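Long-range contact in cysteine desulfurase (Elizabethkingia anophelis NUHP1, PDB 5VPR), which probably removes sulfur from L-cysteine, giving L-alanine and passing the sulfur to a carrier, with a covalently bound pyridoxal 5'-phosphate as cofactor: residues A[235-240]-A[290-295]. Sequence-based numbering, arbitrary orientation.
Sequences YGPTGT and NIAIGT
Thr-240 OG1 is gripped by one hydrogen bond, given to the carbonyl O of Pro-237 at 2.8 Å; the methyl CD1 of Ile-293 merely packs against OG1 at 4.0 Å. The bond runs in the carbonyl plane at a C=O...OG1 angle of 151°, and it closes a bend in the loop that follows the cofactor lysine, Lys-233, in this class-V PLP-dependent fold. Within the bend Gly-239 has a positive phi, and the chain then enters strand 241-245, which runs antiparallel to both its neighbours in the mixed seven-stranded sheet. To reach back to Pro-237, OG1 takes the crowded place between backbone N and carbonyl carbon (chi1 62°), while CG2 swings beside the N and faces the backbone N of Asn-290.

The helix 287-303 meets this loop through apolar atoms. In Ile-293, CG1 lies roughly anti to the backbone N (chi1 -157°) and chi2 is extended, so the side chain slides past that of Thr-240 in the opposite direction, bringing CD1 to OG1. Three residues earlier in the loop, the CG and CD corner of the Pro-237 ring rests on a single methyl: each atom lies 3.8 Å from Ala-292 CB. Ala-292 also touches Ile-50 of helix 44-56, and Lys-42 NZ hydrogen-bonds Gly-236 O. Pro-237 CD also lies 4.2 Å from Ile-293 N, on the helix backbone.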
ATOM      1  N   TYR A 235      -5.666  -7.438  -1.187  1.00 33.01           N
ATOM      2  CA  TYR A 235      -6.590  -8.562  -1.239  1.00 31.72           C
ATOM      3  C   TYR A 235      -6.612  -9.392   0.036  1.00 34.53           C
ATOM      4  O   TYR A 235      -7.198 -10.486   0.033  1.00 34.97           O
ATOM      5  CB  TYR A 235      -6.290  -9.460  -2.444  1.00 31.43           C
ATOM      6  CG  TYR A 235      -6.131  -8.659  -3.688  1.00 31.06           C
ATOM      7  CD1 TYR A 235      -4.863  -8.362  -4.200  1.00 38.52           C
ATOM      8  CD2 TYR A 235      -7.240  -8.152  -4.348  1.00 38.80           C
ATOM      9  CE1 TYR A 235      -4.729  -7.599  -5.352  1.00 34.96           C
ATOM     10  CE2 TYR A 235      -7.110  -7.398  -5.486  1.00 37.11           C
ATOM     11  CZ  TYR A 235      -5.860  -7.119  -5.984  1.00 36.25           C
ATOM     12  OH  TYR A 235      -5.767  -6.360  -7.130  1.00 38.21           O
ATOM     13  N   GLY A 236      -6.048  -8.880   1.136  1.00 35.01           N
ATOM     14  CA  GLY A 236      -6.030  -9.574   2.411  1.00 31.31           C
ATOM     15  C   GLY A 236      -6.949  -8.941   3.451  1.00 34.22           C
ATOM     16  O   GLY A 236      -7.569  -7.903   3.219  1.00 32.24           O
ATOM     17  N   PRO A 237      -7.042  -9.546   4.632  1.00 32.74           N
ATOM     18  CA  PRO A 237      -7.980  -9.042   5.639  1.00 32.46           C
ATOM     19  C   PRO A 237      -7.486  -7.758   6.286  1.00 34.58           C
ATOM     20  O   PRO A 237      -6.290  -7.444   6.281  1.00 31.26           O
ATOM     21  CB  PRO A 237      -8.050 -10.183   6.665  1.00 36.91           C
ATOM     22  CG  PRO A 237      -6.754 -10.881   6.537  1.00 39.15           C
ATOM     23  CD  PRO A 237      -6.368 -10.786   5.066  1.00 34.53           C
ATOM     24  N   THR A 238      -8.433  -7.021   6.872  1.00 34.40           N
ATOM     25  CA  THR A 238      -8.065  -5.895   7.715  1.00 28.35           C
ATOM     26  C   THR A 238      -7.273  -6.398   8.921  1.00 36.88           C
ATOM     27  O   THR A 238      -7.277  -7.588   9.246  1.00 31.27           O
ATOM     28  CB  THR A 238      -9.298  -5.112   8.178  1.00 31.71           C
ATOM     29  OG1 THR A 238     -10.167  -5.953   8.952  1.00 33.14           O
ATOM     30  CG2 THR A 238     -10.096  -4.563   6.954  1.00 37.74           C
ATOM     31  N   GLY A 239      -6.579  -5.474   9.584  1.00 31.35           N
ATOM     32  CA  GLY A 239      -5.832  -5.830  10.768  1.00 35.14           C
ATOM     33  C   GLY A 239      -4.531  -6.559  10.502  1.00 33.73           C
ATOM     34  O   GLY A 239      -3.970  -7.141  11.432  1.00 29.75           O
ATOM     35  N   THR A 240      -4.016  -6.521   9.271  1.00 28.92           N
ATOM     36  CA  THR A 240      -2.781  -7.209   8.929  1.00 31.85           C
ATOM     37  C   THR A 240      -1.809  -6.282   8.204  1.00 33.48           C
ATOM     38  O   THR A 240      -2.192  -5.375   7.454  1.00 30.33           O
ATOM     39  CB  THR A 240      -3.026  -8.455   8.028  1.00 31.57           C
ATOM     40  OG1 THR A 240      -3.626  -8.054   6.783  1.00 31.97           O
ATOM     41  CG2 THR A 240      -3.952  -9.433   8.714  1.00 30.24           C
ATOM     42  N   ASN A 290      -2.608 -13.348   9.745  1.00 32.10           N
ATOM     43  CA  ASN A 290      -1.293 -13.649   9.181  1.00 37.49           C
ATOM     44  C   ASN A 290      -1.359 -14.826   8.218  1.00 35.05           C
ATOM     45  O   ASN A 290      -0.742 -14.787   7.147  1.00 33.90           O
ATOM     46  CB  ASN A 290      -0.278 -13.924  10.296  1.00 32.76           C
ATOM     47  CG  ASN A 290      -0.082 -12.740  11.198  1.00 33.35           C
ATOM     48  OD1 ASN A 290      -0.390 -11.601  10.822  1.00 33.54           O
ATOM     49  ND2 ASN A 290       0.432 -12.985  12.404  1.00 30.12           N
ATOM     50  N   ILE A 291      -2.120 -15.869   8.563  1.00 33.21           N
ATOM     51  CA  ILE A 291      -2.332 -16.965   7.619  1.00 31.59           C
ATOM     52  C   ILE A 291      -2.988 -16.448   6.346  1.00 36.11           C
ATOM     53  O   ILE A 291      -2.589 -16.806   5.227  1.00 34.71           O
ATOM     54  CB  ILE A 291      -3.166 -18.082   8.278  1.00 33.52           C
ATOM     55  CG1 ILE A 291      -2.342 -18.792   9.361  1.00 33.07           C
ATOM     56  CG2 ILE A 291      -3.649 -19.085   7.235  1.00 38.95           C
ATOM     57  CD1 ILE A 291      -3.169 -19.731  10.212  1.00 40.09           C
ATOM     58  N   ALA A 292      -3.995 -15.583   6.493  1.00 31.04           N
ATOM     59  CA  ALA A 292      -4.765 -15.139   5.340  1.00 30.74           C
ATOM     60  C   ALA A 292      -3.985 -14.157   4.464  1.00 35.72           C
ATOM     61  O   ALA A 292      -4.210 -14.124   3.245  1.00 35.73           O
ATOM     62  CB  ALA A 292      -6.080 -14.523   5.805  1.00 31.55           C
ATOM     63  N   ILE A 293      -3.064 -13.362   5.036  1.00 32.32           N
ATOM     64  CA  ILE A 293      -2.244 -12.516   4.162  1.00 34.96           C
ATOM     65  C   ILE A 293      -1.306 -13.384   3.323  1.00 37.06           C
ATOM     66  O   ILE A 293      -0.957 -13.018   2.193  1.00 35.98           O
ATOM     67  CB  ILE A 293      -1.489 -11.416   4.950  1.00 32.74           C
ATOM     68  CG1 ILE A 293      -1.118 -10.245   4.015  1.00 32.37           C
ATOM     69  CG2 ILE A 293      -0.222 -11.936   5.626  1.00 27.21           C
ATOM     70  CD1 ILE A 293      -0.420  -9.074   4.694  1.00 31.45           C
ATOM     71  N   GLY A 294      -0.908 -14.558   3.831  1.00 34.09           N
ATOM     72  CA  GLY A 294      -0.210 -15.512   2.975  1.00 33.58           C
ATOM     73  C   GLY A 294      -1.077 -16.006   1.832  1.00 34.58           C
ATOM     74  O   GLY A 294      -0.591 -16.228   0.715  1.00 36.98           O
ATOM     75  N   THR A 295      -2.371 -16.208   2.098  1.00 33.45           N
ATOM     76  CA  THR A 295      -3.299 -16.621   1.051  1.00 36.87           C
ATOM     77  C   THR A 295      -3.510 -15.508   0.032  1.00 38.53           C
ATOM     78  O   THR A 295      -3.681 -15.781  -1.158  1.00 37.46           O
ATOM     79  CB  THR A 295      -4.632 -17.039   1.675  1.00 40.60           C
ATOM     80  OG1 THR A 295      -4.375 -17.951   2.746  1.00 40.18           O
ATOM     81  CG2 THR A 295      -5.532 -17.719   0.642  1.00 40.47           C
TER